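Local coordinates for Hcp1 (Flavobacterium johnsoniae, PDB 6BDC), which probably builds the hexameric rings of the type VI secretion tube and chaperones effectors within them, at the interface of chains A and B. Coordinates in Å, arbitrary orientation; residue numbers count along the deposited sequence, not the author numbering. Chains: chain A/B, Hcp1.

Contact 1: the interface of chains A and B. Residues chain A 3-5, 16-20, 71; chain B 95-98, 105.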
# COMPACT_ATOMS: atom_id res chain seq x y z
N PHE A 3 -17.23 -19.53 12.52
CA PHE A 3 -18.04 -18.58 13.28
C PHE A 3 -18.99 -17.84 12.36
O PHE A 3 -18.69 -17.62 11.18
CB PHE A 3 -17.15 -17.59 14.04
CG PHE A 3 -17.08 -17.83 15.52
CD1 PHE A 3 -18.01 -17.26 16.38
CD2 PHE A 3 -16.07 -18.62 16.06
CE1 PHE A 3 -17.94 -17.48 17.75
CE2 PHE A 3 -16.00 -18.84 17.43
CZ PHE A 3 -16.93 -18.27 18.27
N LEU A 4 -20.14 -17.45 12.89
CA LEU A 4 -21.12 -16.70 12.12
C LEU A 4 -21.84 -15.74 13.05
O LEU A 4 -22.14 -16.08 14.20
CB LEU A 4 -22.12 -17.63 11.42
N THR A 5 -22.11 -14.54 12.55
CA THR A 5 -22.71 -13.49 13.36
C THR A 5 -23.88 -12.86 12.61
O THR A 5 -24.12 -13.13 11.43
CB THR A 5 -21.70 -12.41 13.74
OG1 THR A 5 -22.18 -11.68 14.87
CG2 THR A 5 -21.52 -11.43 12.60
N VAL A 16 -24.09 -10.58 8.55
CA VAL A 16 -22.96 -9.67 8.71
C VAL A 16 -21.70 -10.36 8.22
O VAL A 16 -21.35 -11.45 8.67
CB VAL A 16 -22.80 -9.23 10.17
CG1 VAL A 16 -21.57 -8.36 10.30
CG2 VAL A 16 -24.02 -8.48 10.62
N LEU A 17 -21.01 -9.70 7.28
CA LEU A 17 -19.74 -10.21 6.80
C LEU A 17 -18.60 -9.79 7.71
O LEU A 17 -17.82 -10.63 8.16
CB LEU A 17 -19.51 -9.74 5.36
CG LEU A 17 -20.70 -9.96 4.42
CD1 LEU A 17 -20.46 -9.31 3.06
CD2 LEU A 17 -21.03 -11.46 4.25
N ASN A 18 -18.49 -8.49 8.01
CA ASN A 18 -17.42 -7.97 8.85
C ASN A 18 -17.99 -7.06 9.92
O ASN A 18 -18.91 -6.28 9.65
CB ASN A 18 -16.38 -7.18 8.03
CG ASN A 18 -15.62 -8.05 7.04
OD1 ASN A 18 -15.85 -9.25 6.94
ND2 ASN A 18 -14.71 -7.43 6.30
N VAL A 19 -17.44 -7.15 11.13
CA VAL A 19 -17.72 -6.20 12.19
C VAL A 19 -16.40 -5.80 12.85
O VAL A 19 -15.42 -6.55 12.81
CB VAL A 19 -18.68 -6.74 13.26
CG1 VAL A 19 -19.76 -5.70 13.59
CG2 VAL A 19 -19.28 -8.07 12.85
N SER A 20 -16.40 -4.62 13.45
CA SER A 20 -15.30 -4.19 14.30
C SER A 20 -15.77 -3.03 15.17
O SER A 20 -16.66 -2.26 14.78
CB SER A 20 -14.06 -3.79 13.49
OG SER A 20 -14.06 -2.40 13.17
N PHE A 71 -22.60 -12.91 18.00
CA PHE A 71 -21.67 -13.88 17.43
C PHE A 71 -22.11 -15.28 17.85
O PHE A 71 -22.19 -15.58 19.04
CB PHE A 71 -20.24 -13.60 17.90
CG PHE A 71 -19.82 -12.17 17.76
CD1 PHE A 71 -19.21 -11.72 16.60
CD2 PHE A 71 -20.01 -11.27 18.80
CE1 PHE A 71 -18.82 -10.40 16.47
CE2 PHE A 71 -19.62 -9.95 18.67
CZ PHE A 71 -19.02 -9.52 17.51
N GLU B 95 -12.01 -5.47 18.88
CA GLU B 95 -12.52 -6.79 18.54
C GLU B 95 -13.07 -6.74 17.12
O GLU B 95 -13.88 -5.86 16.80
CB GLU B 95 -13.60 -7.25 19.53
CG GLU B 95 -14.08 -8.68 19.29
CD GLU B 95 -14.64 -9.33 20.53
OE1 GLU B 95 -15.06 -8.59 21.45
OE2 GLU B 95 -14.66 -10.57 20.60
N ASN B 96 -12.60 -7.65 16.28
CA ASN B 96 -12.89 -7.60 14.86
C ASN B 96 -13.34 -8.97 14.40
O ASN B 96 -12.68 -9.97 14.71
CB ASN B 96 -11.66 -7.13 14.06
CG ASN B 96 -11.85 -7.26 12.56
OD1 ASN B 96 -12.34 -6.35 11.90
ND2 ASN B 96 -11.44 -8.40 12.02
N PHE B 97 -14.45 -9.02 13.68
CA PHE B 97 -14.91 -10.25 13.05
C PHE B 97 -14.79 -10.11 11.54
O PHE B 97 -15.29 -9.14 10.96
CB PHE B 97 -16.35 -10.57 13.43
CG PHE B 97 -16.96 -11.66 12.60
CD1 PHE B 97 -16.37 -12.91 12.53
CD2 PHE B 97 -18.12 -11.45 11.89
CE1 PHE B 97 -16.92 -13.92 11.77
CE2 PHE B 97 -18.67 -12.46 11.12
CZ PHE B 97 -18.07 -13.69 11.06
N ASP B 98 -14.13 -11.07 10.92
CA ASP B 98 -13.98 -11.13 9.47
C ASP B 98 -14.31 -12.55 9.02
O ASP B 98 -13.59 -13.49 9.36
CB ASP B 98 -12.56 -10.75 9.04
CG ASP B 98 -12.22 -11.24 7.64
OD1 ASP B 98 -11.75 -12.39 7.51
OD2 ASP B 98 -12.40 -10.46 6.68
N LEU B 105 -12.90 -14.57 14.48
CA LEU B 105 -13.15 -13.62 15.54
C LEU B 105 -11.94 -13.43 16.40
O LEU B 105 -11.57 -14.32 17.14
CB LEU B 105 -14.31 -14.10 16.40
CG LEU B 105 -14.92 -13.06 17.32
CD1 LEU B 105 -14.98 -11.72 16.63
CD2 LEU B 105 -16.32 -13.50 17.67
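An antiparallel strand pairing joins strand 18-24 of chain A to strand 88-98 of chain B, and one aromatic side chain, B:Phe97, carries most of the packing. The backbones of A:Val19 and B:Phe97 exchange two hydrogen bonds. The amide A:Val19 N reaches the carbonyl B:Phe97 O at 2.9 Å, lying in the carbonyl plane on a lone pair. In return B:Phe97 N meets A:Val19 O at 2.8 Å, but this donor stands above the carbonyl plane by 33°. With its CG anti to the backbone N (chi1 169°), B:Phe97 swings its ring away from the paired backbones and over chain A. Its CD2-CE2 side meets the methyl of A:Thr5, with A:Thr5 CG2 3.4 Å from B:Phe97 CE2; the threonine places this methyl in the crowded position between backbone N and carbonyl carbon. A:Val19 CG2 abuts the ring edge in plane, 3.7 Å from B:Phe97 CD2, so both methyls line the same CD2-CE2 side of the ring. Behind it, the ring of A:Phe71 slides past in the opposite direction, its CE1 toward the CB of B:Phe97. B:Leu105 crosses A:Phe71 at about a right angle and lays CD2 against the ring, 3.6 Å from A:Phe71 CD1. This apolar cluster is the tight part. On the other side of the paired strands the contact is loose and polar: A:Asn18 and B:Asp98 lie side by side, pointing the same way, their planes 50° apart, and A:Asn18 ND2 stays 3.8 Å from B:Asp98 OD2, too far for a hydrogen bond. B:Asn96 OD1, as modelled, faces the acceptor A:Val19 O at 3.2 Å, so the amide may be better placed the other way round. The site thus continues a beta-sheet from one subunit into the next and anchors it with a buried phenylalanine, probably helping to close the Hcp ring.

Contact 2: the interface of chains A and B. Residues chain A 21, 23, 116, 118-119, 121-122; chain B 52, 55-56, 59, 95.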
# COMPACT_ATOMS: atom_id res chain seq x y z
N TYR A 21 -15.18 -2.92 16.35
CA TYR A 21 -15.44 -1.83 17.28
C TYR A 21 -14.21 -1.68 18.14
O TYR A 21 -13.66 -2.68 18.63
CB TYR A 21 -16.69 -2.08 18.13
CG TYR A 21 -16.60 -3.30 19.02
CD1 TYR A 21 -16.89 -4.57 18.53
CD2 TYR A 21 -16.22 -3.19 20.35
CE1 TYR A 21 -16.81 -5.69 19.34
CE2 TYR A 21 -16.13 -4.30 21.17
CZ TYR A 21 -16.43 -5.55 20.66
OH TYR A 21 -16.34 -6.66 21.46
N LEU A 23 -11.79 0.87 21.01
CA LEU A 23 -11.68 1.93 22.00
C LEU A 23 -10.21 2.21 22.25
O LEU A 23 -9.36 1.33 22.15
CB LEU A 23 -12.35 1.55 23.33
CG LEU A 23 -13.78 1.00 23.31
CD1 LEU A 23 -13.80 -0.51 23.12
CD2 LEU A 23 -14.50 1.38 24.60
N ILE A 116 -22.07 1.20 24.43
CA ILE A 116 -21.95 -0.20 24.07
C ILE A 116 -21.73 -0.99 25.36
O ILE A 116 -21.20 -0.47 26.35
CB ILE A 116 -20.81 -0.47 23.07
CG1 ILE A 116 -19.49 0.08 23.60
CG2 ILE A 116 -21.14 0.14 21.71
CD1 ILE A 116 -18.30 -0.17 22.68
N MSE A 118 -21.15 -5.33 26.87
CA MSE A 118 -20.89 -6.73 26.56
C MSE A 118 -20.30 -7.48 27.76
O MSE A 118 -19.26 -7.08 28.30
CB MSE A 118 -19.96 -6.82 25.35
CG MSE A 118 -19.73 -8.22 24.82
SE MSE A 118 -19.03 -8.16 23.01
CE MSE A 118 -18.29 -9.95 22.87
N GLY A 119 -20.98 -8.55 28.16
CA GLY A 119 -20.54 -9.37 29.28
C GLY A 119 -20.32 -8.61 30.57
O GLY A 119 -19.37 -8.91 31.30
N GLY A 121 -19.33 -5.62 30.78
CA GLY A 121 -18.49 -4.48 30.48
C GLY A 121 -19.29 -3.36 29.84
O GLY A 121 -20.21 -3.59 29.08
N GLU A 122 -18.95 -2.12 30.20
CA GLU A 122 -19.70 -0.96 29.74
C GLU A 122 -18.79 0.18 29.33
O GLU A 122 -17.81 0.49 30.01
CB GLU A 122 -20.66 -0.45 30.82
CG GLU A 122 -21.96 -1.23 30.95
CD GLU A 122 -23.10 -0.33 31.43
OE1 GLU A 122 -22.84 0.84 31.78
OE2 GLU A 122 -24.26 -0.81 31.45
N THR B 52 -15.33 -12.43 27.90
CA THR B 52 -15.46 -11.00 27.70
C THR B 52 -14.41 -10.21 28.47
O THR B 52 -14.43 -8.97 28.44
CB THR B 52 -16.87 -10.54 28.10
OG1 THR B 52 -16.84 -9.15 28.47
CG2 THR B 52 -17.38 -11.36 29.27
N PHE B 55 -12.35 -7.13 27.12
CA PHE B 55 -13.15 -5.94 26.86
C PHE B 55 -13.36 -5.14 28.14
O PHE B 55 -13.31 -3.90 28.13
CB PHE B 55 -14.49 -6.34 26.24
CG PHE B 55 -15.39 -5.18 25.94
CD1 PHE B 55 -15.27 -4.49 24.75
CD2 PHE B 55 -16.39 -4.82 26.83
CE1 PHE B 55 -16.12 -3.43 24.46
CE2 PHE B 55 -17.24 -3.76 26.54
CZ PHE B 55 -17.10 -3.07 25.36
N GLU B 56 -13.58 -5.83 29.26
CA GLU B 56 -13.84 -5.14 30.52
C GLU B 56 -12.61 -4.39 31.00
O GLU B 56 -12.72 -3.29 31.55
CB GLU B 56 -14.31 -6.14 31.58
CG GLU B 56 -14.94 -7.38 30.97
CD GLU B 56 -15.82 -8.14 31.94
OE1 GLU B 56 -15.81 -7.82 33.14
OE2 GLU B 56 -16.53 -9.06 31.49
N THR B 59 -12.53 -1.20 29.29
CA THR B 59 -13.55 -0.41 29.93
C THR B 59 -13.07 0.12 31.25
O THR B 59 -13.32 1.27 31.59
CB THR B 59 -14.67 -1.35 30.29
OG1 THR B 59 -14.07 -2.46 30.96
CG2 THR B 59 -15.32 -1.83 29.05
N GLU B 95 -12.01 -5.47 18.88
CA GLU B 95 -12.52 -6.79 18.54
C GLU B 95 -13.07 -6.74 17.12
O GLU B 95 -13.88 -5.86 16.80
CB GLU B 95 -13.60 -7.25 19.53
CG GLU B 95 -14.08 -8.68 19.29
CD GLU B 95 -14.64 -9.33 20.53
OE1 GLU B 95 -15.06 -8.59 21.45
OE2 GLU B 95 -14.66 -10.57 20.60
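Helix 53-60 of chain B, with the residue just before it, packs against strands 18-24, 115-118 and 121-124 of chain A, beside the end of the intersubunit strand ladder. B:Phe55 is the plug: its CG is anti to the backbone N (chi1 -180°), which sends the ring from the helix into chain A. The ring meets A:Tyr21 obliquely, the two planes about 66° apart, so the rings do not stack. B:Phe55 CD1 lies in the plane of the tyrosine ring at its edge, and B:Phe55 CE1 comes to 3.4 Å from A:Tyr21 CE2. Round the rest of the phenylalanine, A:Leu23 crosses at about a right angle, with CD1 4.0 Å from B:Phe55 CE1; A:Ile116 offers its CD1 methyl to CZ, and the backbone of A:Gly121 borders the ring edge in plane. A:Tyr21 holds its CG in the crowded position (chi1 62°), which lays the ring alongside B:Glu95, its CZ 3.5 Å from B:Glu95 CB. The phenol and carboxylate are modelled too close for their bond length to be trusted. Beneath the ring, the backbones pair more loosely: A:Tyr21 N donates to B:Glu95 O at 3.2 Å, and B:Glu95 N to A:Tyr21 O at 3.3 Å. At the start of the helix, B:Thr52 OG1 is within bonding distance of two acceptors, the carbonyl A:Met118 O at 3.2 Å, approached from above its plane, and B:Glu56 OE2 at 3.0 Å, on the anti lone pair; its single hydrogen can serve either or be shared. That carboxylate oxygen also sits 2.8 Å from A:Gly119 O; two acceptors would clash, so the pair could favour a protonated B:Glu56. A:Met118, a selenomethionine, runs extended toward B:Glu95. The site therefore seats the helix of one subunit against the sheet of its neighbour, over the turn that links strands 115-118 and 121-124.

The C-alpha centres of contact 1 and contact 2 lie about 15 Å apart, and the two patches run into each other through B:Glu95. Strand 18-24 of chain A and strand 88-98 of chain B serve both, so they form one continuous antiparallel seam. Contact 1 adds the sheet edge near the chain A N terminus, contact 2 the helix and the C-terminal strands. Because chain A and chain B present different surfaces, the joint is not two-fold. Repeating such a joint from copy to copy fits a closed ring of the six subunits in the deposited assembly, as expected for Hcp.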